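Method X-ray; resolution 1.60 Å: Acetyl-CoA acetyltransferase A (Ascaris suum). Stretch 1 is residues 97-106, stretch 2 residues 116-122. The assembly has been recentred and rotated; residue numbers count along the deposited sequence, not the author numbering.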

# COMPACT_ATOMS: atom_id res chain seq x y z
N SER A 97 0.63 -19.83 -22.41
CA SER A 97 -0.75 -20.03 -21.95
C SER A 97 -1.77 -20.20 -23.07
O SER A 97 -2.59 -21.11 -23.02
CB SER A 97 -1.21 -18.87 -21.06
OG SER A 97 -0.46 -18.76 -19.86
N SER A 98 -1.77 -19.33 -24.07
CA SER A 98 -2.85 -19.46 -25.05
C SER A 98 -2.51 -20.38 -26.20
O SER A 98 -3.39 -20.73 -26.98
CB SER A 98 -3.30 -18.09 -25.57
OG SER A 98 -2.25 -17.28 -26.09
N MET A 99 -1.24 -20.81 -26.30
CA MET A 99 -0.99 -21.95 -27.15
C MET A 99 -1.55 -23.21 -26.48
O MET A 99 -2.15 -24.04 -27.13
CB MET A 99 0.50 -22.12 -27.43
CG MET A 99 0.79 -23.30 -28.30
SD MET A 99 0.40 -23.02 -30.02
CE MET A 99 1.74 -21.89 -30.55
N LYS A 100 -1.35 -23.34 -25.17
CA LYS A 100 -1.96 -24.44 -24.42
C LYS A 100 -3.48 -24.41 -24.55
O LYS A 100 -4.12 -25.45 -24.69
CB LYS A 100 -1.51 -24.37 -22.95
CG LYS A 100 -2.18 -25.37 -22.02
CD LYS A 100 -1.92 -26.81 -22.41
CE LYS A 100 -2.36 -27.75 -21.28
NZ LYS A 100 -2.28 -29.16 -21.70
N ALA A 101 -4.06 -23.21 -24.54
CA ALA A 101 -5.50 -23.09 -24.70
C ALA A 101 -5.94 -23.71 -26.02
O ALA A 101 -6.93 -24.44 -26.07
CB ALA A 101 -5.93 -21.65 -24.63
N ILE A 102 -5.22 -23.39 -27.10
CA ILE A 102 -5.56 -23.94 -28.40
C ILE A 102 -5.39 -25.47 -28.41
O ILE A 102 -6.23 -26.19 -28.93
CB ILE A 102 -4.71 -23.30 -29.53
CG1 ILE A 102 -5.09 -21.83 -29.68
CG2 ILE A 102 -4.91 -24.03 -30.87
CD1 ILE A 102 -4.15 -21.02 -30.55
N ILE A 103 -4.31 -25.96 -27.79
CA ILE A 103 -4.08 -27.40 -27.71
C ILE A 103 -5.22 -28.09 -26.92
O ILE A 103 -5.71 -29.14 -27.33
CB ILE A 103 -2.69 -27.68 -27.11
CG1 ILE A 103 -1.63 -27.28 -28.14
CG2 ILE A 103 -2.56 -29.16 -26.75
CD1 ILE A 103 -0.24 -27.17 -27.56
N MET A 104 -5.67 -27.48 -25.83
CA MET A 104 -6.78 -28.02 -25.05
C MET A 104 -8.04 -28.08 -25.88
O MET A 104 -8.82 -29.02 -25.78
CB MET A 104 -7.03 -27.20 -23.79
CG MET A 104 -5.96 -27.37 -22.72
SD MET A 104 -6.14 -26.21 -21.35
CE MET A 104 -7.75 -26.68 -20.66
N GLY A 105 -8.27 -27.06 -26.69
CA GLY A 105 -9.45 -27.04 -27.53
C GLY A 105 -9.37 -28.14 -28.56
O GLY A 105 -10.35 -28.82 -28.82
N ALA A 106 -8.20 -28.31 -29.16
CA ALA A 106 -8.00 -29.37 -30.15
C ALA A 106 -8.23 -30.73 -29.49
O ALA A 106 -8.88 -31.59 -30.06
CB ALA A 106 -6.61 -29.29 -30.77
N ILE A 116 -17.20 -27.73 -31.08
CA ILE A 116 -16.92 -26.32 -31.38
C ILE A 116 -16.43 -25.61 -30.13
O ILE A 116 -17.12 -25.61 -29.12
CB ILE A 116 -18.16 -25.58 -31.91
CG1 ILE A 116 -18.73 -26.28 -33.14
CG2 ILE A 116 -17.81 -24.13 -32.23
CD1 ILE A 116 -20.13 -25.83 -33.50
N VAL A 117 -15.25 -25.01 -30.17
CA VAL A 117 -14.78 -24.25 -29.02
C VAL A 117 -14.10 -22.97 -29.47
O VAL A 117 -13.70 -22.85 -30.64
CB VAL A 117 -13.79 -25.05 -28.15
CG1 VAL A 117 -14.37 -26.42 -27.74
CG2 VAL A 117 -12.51 -25.23 -28.84
N VAL A 118 -13.99 -22.02 -28.55
CA VAL A 118 -13.15 -20.86 -28.79
C VAL A 118 -11.97 -20.89 -27.82
O VAL A 118 -12.13 -21.12 -26.62
CB VAL A 118 -13.96 -19.53 -28.67
CG1 VAL A 118 -14.46 -19.24 -27.26
CG2 VAL A 118 -13.09 -18.37 -29.23
N ALA A 119 -10.77 -20.75 -28.39
CA ALA A 119 -9.53 -20.75 -27.63
C ALA A 119 -8.85 -19.41 -27.86
O ALA A 119 -8.70 -18.96 -29.00
CB ALA A 119 -8.65 -21.88 -28.09
N LEU A 120 -8.44 -18.75 -26.78
CA LEU A 120 -7.86 -17.43 -26.89
C LEU A 120 -6.87 -17.13 -25.78
O LEU A 120 -6.72 -17.89 -24.83
CB LEU A 120 -8.99 -16.38 -26.89
CG LEU A 120 -9.82 -16.28 -25.63
CD1 LEU A 120 -9.98 -14.85 -25.20
CD2 LEU A 120 -11.16 -16.97 -25.82
N GLY A 121 -6.25 -15.96 -25.90
CA GLY A 121 -5.41 -15.43 -24.85
C GLY A 121 -5.63 -13.94 -24.78
O GLY A 121 -5.92 -13.30 -25.78
N SER A 122 -5.49 -13.40 -23.57
CA SER A 122 -5.63 -11.98 -23.32
C SER A 122 -4.75 -11.57 -22.17
O SER A 122 -4.69 -12.25 -21.15
CB SER A 122 -7.07 -11.61 -22.98
OG SER A 122 -7.20 -10.19 -22.95

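Small residues let a helix settle closely against a strand, and this pair from an acetyl-CoA acetyltransferase illustrates the principle. Helix 97-106 runs nearly antiparallel to strand 116-122, at 174°, and their axes approach to 6.9 Å. Within the helix, backbone groups bond to one another, as in Gly105 N to Ala101 O at 3.0 Å. No hydrogen bond joins the two stretches, so van der Waals packing makes the contact.

Along the strand, side chains alternate. Ile116 points away, whereas Val117 points toward the helix and rests its CG2 3.8 Å from Gly105 CA. A CB on Gly105 would lie about 3.0 Å from Val117 CG2, a clash, so the bare backbone makes room for the valine. Val118 turns away again. Ala119, the residue most covered on either stretch, packs its methyl against two helical residues: its CB lies 3.7 Å from Ala101 O and 3.9 Å from Ile102 CG1, the latter an apolar contact. Leu120 points its side chain away and meets the helix through its carbonyl, with Leu120 O 3.5 Å from Ser98 CB and 3.8 Å from Ala101 CB. The shortest CA-to-CA distance in the register, 4.8 Å, is between Gly121 CA and Ser98 CA, and Ser98 CB packs 3.5 Å from Gly121 CA. Ser98 OG is hydrogen-bonded elsewhere in the structure. Ser122 points away.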